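Local coordinates for protein beta-mannosidase (Trichoderma harzianum, PDB 4CVU) that probably hydrolyses terminal beta-D-mannose residues from the non-reducing ends of mannosides, as a fungal glycoside hydrolase family 2 beta-mannosidase, at residues P128-F132 with R192-D197; E446-S450 with V464-I468. All blocks are in the same frame, centred on the assembly; numbering follows the deposited sequence.

Interaction 1 of 2, residues P128-F132 with R192-D197; sequences PDNQF and RKEQND. With NA (sodium ion), chain B; MAN (alpha-D-mannopyranose), chain C.
Asp-129 meets Arg-192 through a water, which donates to Asp-129 O and accepts from Arg-192 N. The carboxylate turns elsewhere: Asp-129 OD2 binds the sodium ion at 2.6 Å and accepts a hydrogen bond from O4 of a mannose belonging to an attached glycan. Next, Asn-130 runs alongside Arg-192, pointing the same way, with ND2 3.5 Å from Arg-192 CB. Its CG stands opposite the backbone N (chi1 -163°), and the turned amide lets Asn-130 OD1 accept a hydrogen bond from Phe-132 N at 2.7 Å, an Asx turn, while ND2 reaches Asn-463 and Glu-467 on helix 458-475. An alanine here would remove the amide and would probably leave Phe-132 N without its acceptor and the turn less firmly set. Gln-131 grips from both ends: its N donates to Arg-192 O (3.0 Å), and its extended side chain carries OE1 to Glu-194 N at 2.7 Å, a nearly straight bond whose donor is tilted 28° from the carbonyl plane. Phe-132 brings its CZ within 3.5 Å of Glu-194 N and its CE2 within 3.4 Å of Arg-192 NH2, ring and guanidinium planes 54° apart. In this buried contact Arg-192 O and Glu-194 N are satisfied by Gln-131, and Arg-192 N by a water; the arginine's charge is probably balanced by Glu-467, which lies beside the same ring.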
ATOM      1  N   PRO A 128      -0.753  31.277 -23.871  1.00 47.22           N
ATOM      2  CA  PRO A 128       0.373  31.346 -22.932  1.00 47.00           C
ATOM      3  C   PRO A 128       1.377  30.203 -23.104  1.00 45.47           C
ATOM      4  O   PRO A 128       0.986  29.058 -23.380  1.00 45.83           O
ATOM      5  CB  PRO A 128      -0.283  31.265 -21.541  1.00 46.65           C
ATOM      6  CG  PRO A 128      -1.754  31.217 -21.733  1.00 47.56           C
ATOM      7  CD  PRO A 128      -2.064  31.340 -23.196  1.00 46.94           C
ATOM      8  N   ASP A 129       2.658  30.503 -22.939  1.00 45.15           N
ATOM      9  CA  ASP A 129       3.691  29.467 -23.017  1.00 44.56           C
ATOM     10  C   ASP A 129       4.834  29.649 -22.023  1.00 42.68           C
ATOM     11  O   ASP A 129       5.994  29.453 -22.359  1.00 42.11           O
ATOM     12  CB  ASP A 129       4.238  29.401 -24.433  1.00 46.40           C
ATOM     13  CG  ASP A 129       4.886  30.710 -24.874  1.00 47.95           C
ATOM     14  OD1 ASP A 129       4.744  31.744 -24.179  1.00 44.57           O
ATOM     15  OD2 ASP A 129       5.556  30.671 -25.920  1.00 50.18           O
ATOM     16  N   ASN A 130       4.494  30.032 -20.799  1.00 41.66           N
ATOM     17  CA  ASN A 130       5.491  30.193 -19.740  1.00 42.29           C
ATOM     18  C   ASN A 130       4.867  29.996 -18.385  1.00 39.20           C
ATOM     19  O   ASN A 130       4.031  30.783 -17.942  1.00 40.47           O
ATOM     20  CB  ASN A 130       6.174  31.575 -19.818  1.00 41.43           C
ATOM     21  CG  ASN A 130       7.473  31.637 -19.011  1.00 42.03           C
ATOM     22  OD1 ASN A 130       7.550  31.139 -17.879  1.00 43.17           O
ATOM     23  ND2 ASN A 130       8.487  32.274 -19.569  1.00 42.17           N
ATOM     24  N   GLN A 131       5.288  28.939 -17.707  1.00 39.60           N
ATOM     25  CA  GLN A 131       4.829  28.664 -16.359  1.00 39.21           C
ATOM     26  C   GLN A 131       5.088  29.828 -15.410  1.00 39.33           C
ATOM     27  O   GLN A 131       4.327  30.042 -14.494  1.00 38.97           O
ATOM     28  CB  GLN A 131       5.555  27.417 -15.814  1.00 38.82           C
ATOM     29  CG  GLN A 131       5.110  26.994 -14.440  1.00 38.52           C
ATOM     30  CD  GLN A 131       5.745  25.688 -13.919  1.00 36.26           C
ATOM     31  OE1 GLN A 131       6.537  25.002 -14.575  1.00 36.19           O
ATOM     32  NE2 GLN A 131       5.427  25.393 -12.694  1.00 37.77           N
ATOM     33  N   PHE A 132       6.195  30.546 -15.625  1.00 38.73           N
ATOM     34  CA  PHE A 132       6.724  31.520 -14.681  1.00 38.18           C
ATOM     35  C   PHE A 132       6.262  32.980 -14.931  1.00 40.88           C
ATOM     36  O   PHE A 132       6.866  33.903 -14.362  1.00 39.89           O
ATOM     37  CB  PHE A 132       8.265  31.472 -14.736  1.00 37.52           C
ATOM     38  CG  PHE A 132       8.829  30.082 -14.671  1.00 38.63           C
ATOM     39  CD1 PHE A 132       8.405  29.204 -13.694  1.00 38.25           C
ATOM     40  CD2 PHE A 132       9.805  29.675 -15.561  1.00 40.05           C
ATOM     41  CE1 PHE A 132       8.923  27.908 -13.641  1.00 40.24           C
ATOM     42  CE2 PHE A 132      10.335  28.385 -15.513  1.00 40.97           C
ATOM     43  CZ  PHE A 132       9.910  27.508 -14.541  1.00 39.29           C
ATOM     44  N   ARG A 192       9.712  26.755 -21.148  1.00 37.97           N
ATOM     45  CA  ARG A 192       9.783  27.475 -19.890  1.00 36.95           C
ATOM     46  C   ARG A 192       8.778  26.879 -18.895  1.00 37.53           C
ATOM     47  O   ARG A 192       7.685  27.418 -18.664  1.00 36.66           O
ATOM     48  CB  ARG A 192       9.526  28.968 -20.134  1.00 37.36           C
ATOM     49  CG  ARG A 192      10.495  29.594 -21.096  1.00 37.34           C
ATOM     50  CD  ARG A 192      11.922  29.327 -20.728  1.00 37.96           C
ATOM     51  NE  ARG A 192      12.135  29.584 -19.303  1.00 38.75           N
ATOM     52  CZ  ARG A 192      12.975  28.921 -18.509  1.00 39.41           C
ATOM     53  NH1 ARG A 192      13.732  27.924 -18.963  1.00 41.42           N
ATOM     54  NH2 ARG A 192      13.081  29.271 -17.230  1.00 38.96           N
ATOM     55  N   LYS A 193       9.204  25.748 -18.318  1.00 36.78           N
ATOM     56  CA  LYS A 193       8.451  24.936 -17.357  1.00 36.91           C
ATOM     57  C   LYS A 193       9.506  24.397 -16.409  1.00 34.43           C
ATOM     58  O   LYS A 193      10.706  24.208 -16.766  1.00 34.38           O
ATOM     59  CB  LYS A 193       7.666  23.791 -18.063  1.00 37.21           C
ATOM     60  CG  LYS A 193       6.843  22.857 -17.146  1.00 37.92           C
ATOM     61  CD  LYS A 193       5.826  22.027 -17.929  1.00 39.26           C
ATOM     62  CE  LYS A 193       5.091  20.947 -17.103  1.00 38.35           C
ATOM     63  NZ  LYS A 193       4.883  21.331 -15.682  1.00 39.18           N
ATOM     64  N   GLU A 194       9.071  24.171 -15.189  1.00 34.83           N
ATOM     65  CA  GLU A 194       9.912  23.706 -14.089  1.00 32.22           C
ATOM     66  C   GLU A 194      10.599  22.471 -14.596  1.00 31.71           C
ATOM     67  O   GLU A 194      10.003  21.509 -14.987  1.00 30.57           O
ATOM     68  CB  GLU A 194       9.017  23.452 -12.853  1.00 32.46           C
ATOM     69  CG  GLU A 194       9.633  22.694 -11.702  1.00 32.14           C
ATOM     70  CD  GLU A 194       8.760  22.628 -10.438  1.00 32.98           C
ATOM     71  OE1 GLU A 194       7.810  21.877 -10.457  1.00 33.78           O
ATOM     72  OE2 GLU A 194       9.025  23.282  -9.452  1.00 30.97           O
ATOM     73  N   GLN A 195      11.923  22.527 -14.643  1.00 31.54           N
ATOM     74  CA  GLN A 195      12.653  21.511 -15.287  1.00 30.52           C
ATOM     75  C   GLN A 195      12.556  20.134 -14.655  1.00 30.44           C
ATOM     76  O   GLN A 195      12.583  19.172 -15.369  1.00 30.71           O
ATOM     77  CB  GLN A 195      14.110  21.952 -15.502  1.00 30.99           C
ATOM     78  CG  GLN A 195      14.235  23.224 -16.284  1.00 31.33           C
ATOM     79  CD  GLN A 195      14.156  23.086 -17.792  1.00 34.76           C
ATOM     80  OE1 GLN A 195      15.165  22.886 -18.481  1.00 34.01           O
ATOM     81  NE2 GLN A 195      12.951  23.260 -18.340  1.00 33.13           N
ATOM     82  N   ASN A 196      12.457  20.038 -13.339  1.00 29.75           N
ATOM     83  CA  ASN A 196      12.356  18.796 -12.678  1.00 30.44           C
ATOM     84  C   ASN A 196      11.064  18.055 -12.936  1.00 31.33           C
ATOM     85  O   ASN A 196      10.974  16.914 -12.641  1.00 29.95           O
ATOM     86  CB  ASN A 196      12.669  18.857 -11.207  1.00 31.42           C
ATOM     87  CG  ASN A 196      11.669  19.621 -10.432  1.00 33.27           C
ATOM     88  OD1 ASN A 196      11.713  20.816 -10.340  1.00 33.36           O
ATOM     89  ND2 ASN A 196      10.699  18.895  -9.896  1.00 32.15           N
ATOM     90  N   ASP A 197      10.122  18.716 -13.564  1.00 33.05           N
ATOM     91  CA  ASP A 197       8.841  18.101 -13.936  1.00 33.94           C
ATOM     92  C   ASP A 197       8.984  16.988 -14.979  1.00 35.59           C
ATOM     93  O   ASP A 197       8.088  16.193 -15.155  1.00 36.70           O
ATOM     94  CB  ASP A 197       7.930  19.179 -14.467  1.00 34.93           C
ATOM     95  CG  ASP A 197       7.424  20.092 -13.433  1.00 35.40           C
ATOM     96  OD1 ASP A 197       7.844  20.004 -12.272  1.00 34.85           O
ATOM     97  OD2 ASP A 197       6.552  20.904 -13.776  1.00 36.15           O
TER
HETATM   98 NA    NA B1026       6.707  32.644 -27.160  1.00 48.11          NA
HETATM   99  C1  MAN C   6       6.903  28.402 -31.578  1.00 58.95           C
HETATM  100  C2  MAN C   6       8.176  28.215 -30.756  1.00 61.67           C
HETATM  101  C3  MAN C   6       7.815  27.886 -29.305  1.00 61.06           C
HETATM  102  C4  MAN C   6       6.851  28.936 -28.741  1.00 60.45           C
HETATM  103  C5  MAN C   6       5.618  29.034 -29.647  1.00 61.52           C
HETATM  104  C6  MAN C   6       4.620  30.103 -29.200  1.00 62.79           C
HETATM  105  O2  MAN C   6       8.963  29.392 -30.783  1.00 62.78           O
HETATM  106  O3  MAN C   6       8.996  27.844 -28.551  1.00 57.99           O
HETATM  107  O4  MAN C   6       6.470  28.608 -27.431  1.00 52.76           O
HETATM  108  O5  MAN C   6       6.033  29.339 -30.965  1.00 59.15           O
HETATM  109  O6  MAN C   6       3.389  29.960 -29.876  1.00 64.09           O
HETATM  110  O   HOH W   1       8.015  27.878 -23.148  1.00 36.16           O
HETATM  111  O   HOH W   2       4.736  22.558 -12.300  1.00 38.94           O
HETATM  112  O   HOH W   3       4.565  32.933 -27.109  1.00 45.95           O

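Interaction 2 of 2, residues E446-S450 with V464-I468; sequences EFQFS and VVGEI. With MAN (alpha-D-mannopyranose), chain E.
The backbone of 446-450 leaves strand 442-446 and bends through an inverse gamma turn centred on Gln-448, Phe-449 N donating to Phe-447 O at 2.7 Å, while 464-468 is helical; the nearest CA atoms, those of Phe-447 and Ile-468, stay 7.4 Å apart, which puts the meeting in the hands of side chains. Ile-468 supplies the main one. Its CD1 sits over a face of the Phe-447 ring, 3.8 Å from the centroid and 17° off the normal, a CH-pi contact, and CG2 reaches along to CZ at 3.7 Å. In Ile-468, CG1 lies anti to the carbonyl carbon (chi1 -55°) and CG2 anti to the backbone N, an arrangement that lets both branches touch the same ring. Phe-449 is met differently: Val-464 arrives from the opposite direction, and its CG2 touches CZ at 3.7 Å at the ring edge, near the ring plane. Beside Phe-449, Glu-467 extends its carboxylate, almost parallel to the ring, with OE2 4.1 Å from CE2. This buried acid is held by Tyr-427 and by Arg-192. Leu-521 of helix 506-528 packs on both segments, on Phe-447 and on Val-464 and Ile-468. Parallel strands 442-446 and 481-485 flank helix 458-475 in sequence, a beta-alpha-beta crossover, and such packing of the loop after a strand against the following helix fits the catalytic (beta/alpha)8 barrel of family 2 enzymes.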
ATOM      1  N   GLU A 446      17.426  31.690  -7.613  1.00 36.86           N
ATOM      2  CA  GLU A 446      17.966  31.368  -8.937  1.00 37.18           C
ATOM      3  C   GLU A 446      16.900  31.471 -10.013  1.00 36.91           C
ATOM      4  O   GLU A 446      15.708  31.328  -9.744  1.00 36.77           O
ATOM      5  CB  GLU A 446      18.619  29.971  -8.925  1.00 37.47           C
ATOM      6  CG  GLU A 446      19.803  29.904  -7.953  1.00 39.26           C
ATOM      7  CD  GLU A 446      20.733  28.684  -8.085  1.00 39.93           C
ATOM      8  OE1 GLU A 446      20.447  27.697  -8.776  1.00 41.06           O
ATOM      9  OE2 GLU A 446      21.790  28.722  -7.444  1.00 41.52           O
ATOM     10  N   PHE A 447      17.343  31.743 -11.237  1.00 38.04           N
ATOM     11  CA  PHE A 447      16.471  31.711 -12.402  1.00 37.70           C
ATOM     12  C   PHE A 447      16.316  30.269 -12.916  1.00 37.56           C
ATOM     13  O   PHE A 447      17.238  29.460 -12.782  1.00 35.14           O
ATOM     14  CB  PHE A 447      17.024  32.613 -13.517  1.00 39.23           C
ATOM     15  CG  PHE A 447      17.185  34.076 -13.132  1.00 39.66           C
ATOM     16  CD1 PHE A 447      16.385  34.679 -12.178  1.00 39.25           C
ATOM     17  CD2 PHE A 447      18.136  34.856 -13.782  1.00 40.78           C
ATOM     18  CE1 PHE A 447      16.539  36.011 -11.864  1.00 41.04           C
ATOM     19  CE2 PHE A 447      18.294  36.200 -13.473  1.00 41.75           C
ATOM     20  CZ  PHE A 447      17.494  36.778 -12.501  1.00 40.38           C
ATOM     21  N   GLN A 448      15.173  29.936 -13.546  1.00 36.24           N
ATOM     22  CA  GLN A 448      14.873  28.520 -13.825  1.00 35.02           C
ATOM     23  C   GLN A 448      15.628  27.924 -15.015  1.00 36.09           C
ATOM     24  O   GLN A 448      15.069  27.624 -16.049  1.00 36.53           O
ATOM     25  CB  GLN A 448      13.350  28.306 -13.905  1.00 36.41           C
ATOM     26  CG  GLN A 448      12.604  28.858 -12.700  1.00 35.43           C
ATOM     27  CD  GLN A 448      13.160  28.366 -11.382  1.00 35.96           C
ATOM     28  OE1 GLN A 448      13.476  27.199 -11.238  1.00 37.03           O
ATOM     29  NE2 GLN A 448      13.255  29.246 -10.402  1.00 36.20           N
ATOM     30  N   PHE A 449      16.935  27.772 -14.867  1.00 36.29           N
ATOM     31  CA  PHE A 449      17.746  27.182 -15.897  1.00 37.63           C
ATOM     32  C   PHE A 449      18.769  26.232 -15.236  1.00 37.90           C
ATOM     33  O   PHE A 449      19.449  26.625 -14.289  1.00 36.27           O
ATOM     34  CB  PHE A 449      18.485  28.270 -16.680  1.00 39.12           C
ATOM     35  CG  PHE A 449      17.577  29.259 -17.349  1.00 38.90           C
ATOM     36  CD1 PHE A 449      17.118  29.037 -18.652  1.00 39.44           C
ATOM     37  CD2 PHE A 449      17.195  30.426 -16.690  1.00 37.61           C
ATOM     38  CE1 PHE A 449      16.292  29.982 -19.279  1.00 38.40           C
ATOM     39  CE2 PHE A 449      16.366  31.342 -17.297  1.00 39.03           C
ATOM     40  CZ  PHE A 449      15.909  31.116 -18.604  1.00 37.78           C
ATOM     41  N   SER A 450      18.876  24.993 -15.733  1.00 37.85           N
ATOM     42  CA  SER A 450      19.514  23.955 -14.930  1.00 38.10           C
ATOM     43  C   SER A 450      20.056  22.705 -15.664  1.00 38.80           C
ATOM     44  O   SER A 450      19.308  21.965 -16.293  1.00 38.52           O
ATOM     45  CB  SER A 450      18.524  23.564 -13.805  1.00 37.21           C
ATOM     46  OG  SER A 450      19.076  22.605 -12.925  1.00 36.44           O
ATOM     47  N   VAL A 464      11.790  34.570 -22.054  1.00 39.42           N
ATOM     48  CA  VAL A 464      12.612  34.602 -20.832  1.00 39.25           C
ATOM     49  C   VAL A 464      12.569  35.984 -20.183  1.00 39.04           C
ATOM     50  O   VAL A 464      12.420  36.121 -18.965  1.00 37.75           O
ATOM     51  CB  VAL A 464      14.081  34.194 -21.129  1.00 38.21           C
ATOM     52  CG1 VAL A 464      14.969  34.532 -19.953  1.00 40.50           C
ATOM     53  CG2 VAL A 464      14.176  32.698 -21.417  1.00 39.40           C
ATOM     54  N   VAL A 465      12.707  37.037 -21.002  1.00 40.30           N
ATOM     55  CA  VAL A 465      12.704  38.409 -20.485  1.00 39.89           C
ATOM     56  C   VAL A 465      11.368  38.732 -19.818  1.00 39.73           C
ATOM     57  O   VAL A 465      11.337  39.379 -18.778  1.00 40.44           O
ATOM     58  CB  VAL A 465      13.048  39.432 -21.615  1.00 43.69           C
ATOM     59  CG1 VAL A 465      12.661  40.836 -21.212  1.00 43.30           C
ATOM     60  CG2 VAL A 465      14.539  39.345 -21.978  1.00 43.55           C
ATOM     61  N   GLY A 466      10.264  38.249 -20.376  1.00 40.49           N
ATOM     62  CA  GLY A 466       8.969  38.404 -19.695  1.00 41.79           C
ATOM     63  C   GLY A 466       9.070  37.779 -18.299  1.00 41.63           C
ATOM     64  O   GLY A 466       8.662  38.373 -17.303  1.00 40.88           O
ATOM     65  N   GLU A 467       9.686  36.608 -18.266  1.00 40.40           N
ATOM     66  CA  GLU A 467       9.847  35.817 -17.031  1.00 42.39           C
ATOM     67  C   GLU A 467      10.780  36.476 -16.048  1.00 40.10           C
ATOM     68  O   GLU A 467      10.408  36.666 -14.894  1.00 40.09           O
ATOM     69  CB  GLU A 467      10.301  34.397 -17.390  1.00 40.73           C
ATOM     70  CG  GLU A 467      11.154  33.667 -16.386  1.00 40.27           C
ATOM     71  CD  GLU A 467      11.574  32.322 -16.913  1.00 39.22           C
ATOM     72  OE1 GLU A 467      11.109  31.937 -18.001  1.00 38.76           O
ATOM     73  OE2 GLU A 467      12.380  31.642 -16.241  1.00 39.77           O
ATOM     74  N   ILE A 468      11.997  36.825 -16.473  1.00 40.24           N
ATOM     75  CA  ILE A 468      12.926  37.446 -15.544  1.00 39.76           C
ATOM     76  C   ILE A 468      12.400  38.781 -15.008  1.00 41.41           C
ATOM     77  O   ILE A 468      12.544  39.055 -13.828  1.00 40.94           O
ATOM     78  CB  ILE A 468      14.323  37.668 -16.152  1.00 40.02           C
ATOM     79  CG1 ILE A 468      14.887  36.362 -16.705  1.00 40.10           C
ATOM     80  CG2 ILE A 468      15.259  38.225 -15.115  1.00 40.18           C
ATOM     81  CD1 ILE A 468      14.908  35.229 -15.713  1.00 40.99           C
TER
HETATM   82  C1  MAN E  11       6.153  44.445 -20.961  1.00 50.78           C
HETATM   83  C2  MAN E  11       5.070  43.452 -20.572  1.00 51.48           C
HETATM   84  C3  MAN E  11       5.502  42.674 -19.334  1.00 50.78           C
HETATM   85  C4  MAN E  11       6.846  42.001 -19.558  1.00 50.84           C
HETATM   86  C5  MAN E  11       7.866  43.017 -20.079  1.00 52.18           C
HETATM   87  C6  MAN E  11       9.172  42.374 -20.523  1.00 51.37           C
HETATM   88  O2  MAN E  11       4.885  42.556 -21.635  1.00 51.00           O
HETATM   89  O3  MAN E  11       4.515  41.739 -19.010  1.00 51.31           O
HETATM   90  O4  MAN E  11       7.306  41.498 -18.307  1.00 51.09           O
HETATM   91  O5  MAN E  11       7.369  43.760 -21.189  1.00 52.76           O
HETATM   92  O6  MAN E  11      10.134  43.391 -20.804  1.00 49.86           O

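How the interactions relate
Going from the N terminus, interaction 1 closes first, joining the loop after strand 123-126 to the loop that leads to strand 215-221, within the galactose-binding-like domain. Interaction 2 opens much later and closes a short connection between strand 442-446 and its following helix 458-475. The two lie in series, neither nested nor crossed, yet their centres are only about 10 Å apart. Arg-192 links them: NH2 forms a salt bridge with Glu-467 OE2 at 2.7 Å and probably a hydrogen bond to Gln-448 O, and Phe-132 packs beside the same glutamate. The N-terminal beta domain is thereby tied to the helix and loop of the barrel.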